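Long-range contact in protein synthesis inhibitor I (Hordeum vulgare, PDB 4FBH), which belongs to the ribosome-inactivating proteins, a family of mixed alpha-helical and beta-sheet fold, and is modelled here with adenosine monophosphate in its pocket: residues A[44-49]-A[218-223]. Residues are numbered along the deposited sequence; the frame is centred on the assembly and turned at random.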
ATOM      1  N   PHE A  44      -0.093   3.030  19.209  1.00 30.39           N
ATOM      2  CA  PHE A  44      -1.232   3.717  18.638  1.00 34.67           C
ATOM      3  C   PHE A  44      -0.955   5.207  18.620  1.00 35.36           C
ATOM      4  O   PHE A  44      -0.079   5.695  19.332  1.00 37.82           O
ATOM      5  CB  PHE A  44      -2.491   3.463  19.475  1.00 38.98           C
ATOM      6  CG  PHE A  44      -3.128   2.129  19.236  1.00 38.87           C
ATOM      7  CD1 PHE A  44      -2.633   0.989  19.853  1.00 36.52           C
ATOM      8  CD2 PHE A  44      -4.228   2.015  18.397  1.00 41.79           C
ATOM      9  CE1 PHE A  44      -3.218  -0.242  19.635  1.00 42.22           C
ATOM     10  CE2 PHE A  44      -4.823   0.784  18.172  1.00 46.34           C
ATOM     11  CZ  PHE A  44      -4.317  -0.348  18.796  1.00 49.82           C
ATOM     12  N   SER A  45      -1.710   5.922  17.795  1.00 33.15           N
ATOM     13  CA  SER A  45      -1.694   7.367  17.803  1.00 33.03           C
ATOM     14  C   SER A  45      -3.071   7.837  17.384  1.00 35.25           C
ATOM     15  O   SER A  45      -3.498   7.577  16.258  1.00 33.92           O
ATOM     16  CB  SER A  45      -0.640   7.905  16.842  1.00 30.38           C
ATOM     17  OG  SER A  45      -0.819   9.292  16.633  1.00 28.57           O
ATOM     18  N   HIS A  46      -3.761   8.510  18.304  1.00 32.87           N
ATOM     19  CA  HIS A  46      -5.097   9.056  18.061  1.00 33.81           C
ATOM     20  C   HIS A  46      -6.066   7.997  17.567  1.00 35.13           C
ATOM     21  O   HIS A  46      -6.879   8.257  16.678  1.00 39.34           O
ATOM     22  CB  HIS A  46      -5.043  10.219  17.068  1.00 34.02           C
ATOM     23  CG  HIS A  46      -4.207  11.369  17.533  1.00 35.21           C
ATOM     24  ND1 HIS A  46      -4.733  12.619  17.784  1.00 31.97           N
ATOM     25  CD2 HIS A  46      -2.879  11.462  17.788  1.00 36.75           C
ATOM     26  CE1 HIS A  46      -3.766  13.431  18.173  1.00 35.01           C
ATOM     27  NE2 HIS A  46      -2.632  12.753  18.189  1.00 38.63           N
ATOM     28  N   ASN A  47      -5.955   6.801  18.138  1.00 32.79           N
ATOM     29  CA  ASN A  47      -6.825   5.676  17.802  1.00 37.60           C
ATOM     30  C   ASN A  47      -6.560   5.025  16.445  1.00 35.00           C
ATOM     31  O   ASN A  47      -7.308   4.142  16.018  1.00 36.01           O
ATOM     32  CB  ASN A  47      -8.307   6.052  17.947  1.00 42.11           C
ATOM     33  CG  ASN A  47      -8.683   6.395  19.377  1.00 52.21           C
ATOM     34  OD1 ASN A  47      -8.223   5.752  20.323  1.00 54.40           O
ATOM     35  ND2 ASN A  47      -9.524   7.414  19.543  1.00 54.07           N
ATOM     36  N   ARG A  48      -5.490   5.441  15.774  1.00 31.87           N
ATOM     37  CA  ARG A  48      -5.102   4.811  14.515  1.00 27.82           C
ATOM     38  C   ARG A  48      -3.899   3.905  14.720  1.00 25.75           C
ATOM     39  O   ARG A  48      -3.010   4.225  15.504  1.00 26.35           O
ATOM     40  CB  ARG A  48      -4.799   5.865  13.439  1.00 25.56           C
ATOM     41  CG  ARG A  48      -5.904   6.894  13.238  1.00 27.56           C
ATOM     42  CD  ARG A  48      -7.233   6.222  12.977  1.00 26.06           C
ATOM     43  NE  ARG A  48      -7.090   5.182  11.964  1.00 29.44           N
ATOM     44  CZ  ARG A  48      -7.973   4.220  11.734  1.00 27.79           C
ATOM     45  NH1 ARG A  48      -9.089   4.158  12.455  1.00 29.21           N
ATOM     46  NH2 ARG A  48      -7.737   3.320  10.782  1.00 25.77           N
ATOM     47  N   PRO A  49      -3.862   2.765  14.012  1.00 29.40           N
ATOM     48  CA  PRO A  49      -2.703   1.864  14.107  1.00 24.24           C
ATOM     49  C   PRO A  49      -1.431   2.493  13.515  1.00 27.21           C
ATOM     50  O   PRO A  49      -1.514   3.345  12.635  1.00 24.91           O
ATOM     51  CB  PRO A  49      -3.134   0.656  13.275  1.00 20.95           C
ATOM     52  CG  PRO A  49      -4.159   1.193  12.321  1.00 22.34           C
ATOM     53  CD  PRO A  49      -4.891   2.256  13.085  1.00 23.84           C
ATOM     54  N   ALA A 218       4.128  11.498  10.330  1.00 23.09           N
ATOM     55  CA  ALA A 218       5.028  12.199  11.250  1.00 25.29           C
ATOM     56  C   ALA A 218       4.349  13.338  12.000  1.00 24.59           C
ATOM     57  O   ALA A 218       4.671  13.584  13.155  1.00 27.85           O
ATOM     58  CB  ALA A 218       6.275  12.722  10.504  1.00 23.61           C
ATOM     59  N   ALA A 219       3.413  14.024  11.344  1.00 25.89           N
ATOM     60  CA  ALA A 219       2.694  15.145  11.960  1.00 28.87           C
ATOM     61  C   ALA A 219       1.689  14.740  13.064  1.00 32.47           C
ATOM     62  O   ALA A 219       1.424  15.511  13.996  1.00 31.81           O
ATOM     63  CB  ALA A 219       1.998  15.984  10.888  1.00 24.20           C
ATOM     64  N   LEU A 220       1.111  13.548  12.939  1.00 29.15           N
ATOM     65  CA  LEU A 220       0.264  13.013  13.985  1.00 25.06           C
ATOM     66  C   LEU A 220       1.139  12.563  15.146  1.00 29.28           C
ATOM     67  O   LEU A 220       0.831  12.830  16.303  1.00 30.83           O
ATOM     68  CB  LEU A 220      -0.557  11.828  13.469  1.00 30.09           C
ATOM     69  CG  LEU A 220      -2.076  12.008  13.414  1.00 29.66           C
ATOM     70  CD1 LEU A 220      -2.782  10.661  13.365  1.00 26.72           C
ATOM     71  CD2 LEU A 220      -2.566  12.834  14.582  1.00 29.73           C
ATOM     72  N   LEU A 221       2.242  11.889  14.835  1.00 25.38           N
ATOM     73  CA  LEU A 221       3.125  11.380  15.877  1.00 28.61           C
ATOM     74  C   LEU A 221       3.675  12.484  16.781  1.00 37.03           C
ATOM     75  O   LEU A 221       3.811  12.288  17.991  1.00 37.53           O
ATOM     76  CB  LEU A 221       4.253  10.530  15.283  1.00 29.85           C
ATOM     77  CG  LEU A 221       3.805   9.193  14.673  1.00 27.06           C
ATOM     78  CD1 LEU A 221       4.954   8.451  14.020  1.00 20.59           C
ATOM     79  CD2 LEU A 221       3.114   8.311  15.715  1.00 29.64           C
ATOM     80  N   LYS A 222       3.965  13.643  16.193  1.00 37.48           N
ATOM     81  CA  LYS A 222       4.520  14.769  16.934  1.00 34.54           C
ATOM     82  C   LYS A 222       3.595  15.240  18.050  1.00 39.52           C
ATOM     83  O   LYS A 222       4.052  15.623  19.128  1.00 43.64           O
ATOM     84  CB  LYS A 222       4.784  15.933  15.991  1.00 35.37           C
ATOM     85  CG  LYS A 222       6.011  15.787  15.148  1.00 35.99           C
ATOM     86  CD  LYS A 222       6.101  16.968  14.210  1.00 37.39           C
ATOM     87  CE  LYS A 222       7.349  16.938  13.363  1.00 35.15           C
ATOM     88  NZ  LYS A 222       7.336  18.124  12.456  1.00 39.58           N
ATOM     89  N   THR A 223       2.293  15.213  17.789  1.00 33.43           N
ATOM     90  CA  THR A 223       1.319  15.659  18.773  1.00 37.76           C
ATOM     91  C   THR A 223       1.289  14.756  20.013  1.00 44.18           C
ATOM     92  O   THR A 223       0.678  15.115  21.020  1.00 44.82           O
ATOM     93  CB  THR A 223      -0.100  15.745  18.170  1.00 39.88           C
ATOM     94  OG1 THR A 223      -0.569  14.430  17.842  1.00 35.75           O
ATOM     95  CG2 THR A 223      -0.100  16.609  16.912  1.00 41.59           C
TER
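His-46, at the tip of a beta-hairpin, meets Leu-220 and Thr-223 near the C-terminal end of helix 213-222, and illustrates how one ring can use face and edge at once. Methyl CD2 of Leu-220 sits over the centre of the imidazole face in a CH-pi contact, 3.5 Å from the centroid. At the ring's edge, His-46 NE2 donates to Thr-223 OG1 (2.7 Å); the bond is bent to 137° at the hydrogen, and the oxygen lies 24° out of the ring plane. Thr-223 OG1 in turn donates to Leu-220 O at 2.6 Å, in the carbonyl plane. A chi1 of 67° sets this hydroxyl between the backbone N and the carbonyl carbon, from where it reaches Leu-220 O. Ala-247 and Ala-251 of helix 247-253 also touch the His-46 side chain.

Packing is looser at Ser-45, whose CB lies 3.9 Å from Leu-221 CD2 and whose OG bonds instead to Asp-224. Beyond, the type I' turn from Ser-45 to Arg-48 leaves Asn-47 solvent-exposed and without contact to residues 218-223. Because NE2 donates to a hydroxyl whose proton is already committed to the carbonyl, this chain of two hydrogen bonds is consistent with an imidazole that carries a proton on NE2, and makes a directional join between hairpin and helix end.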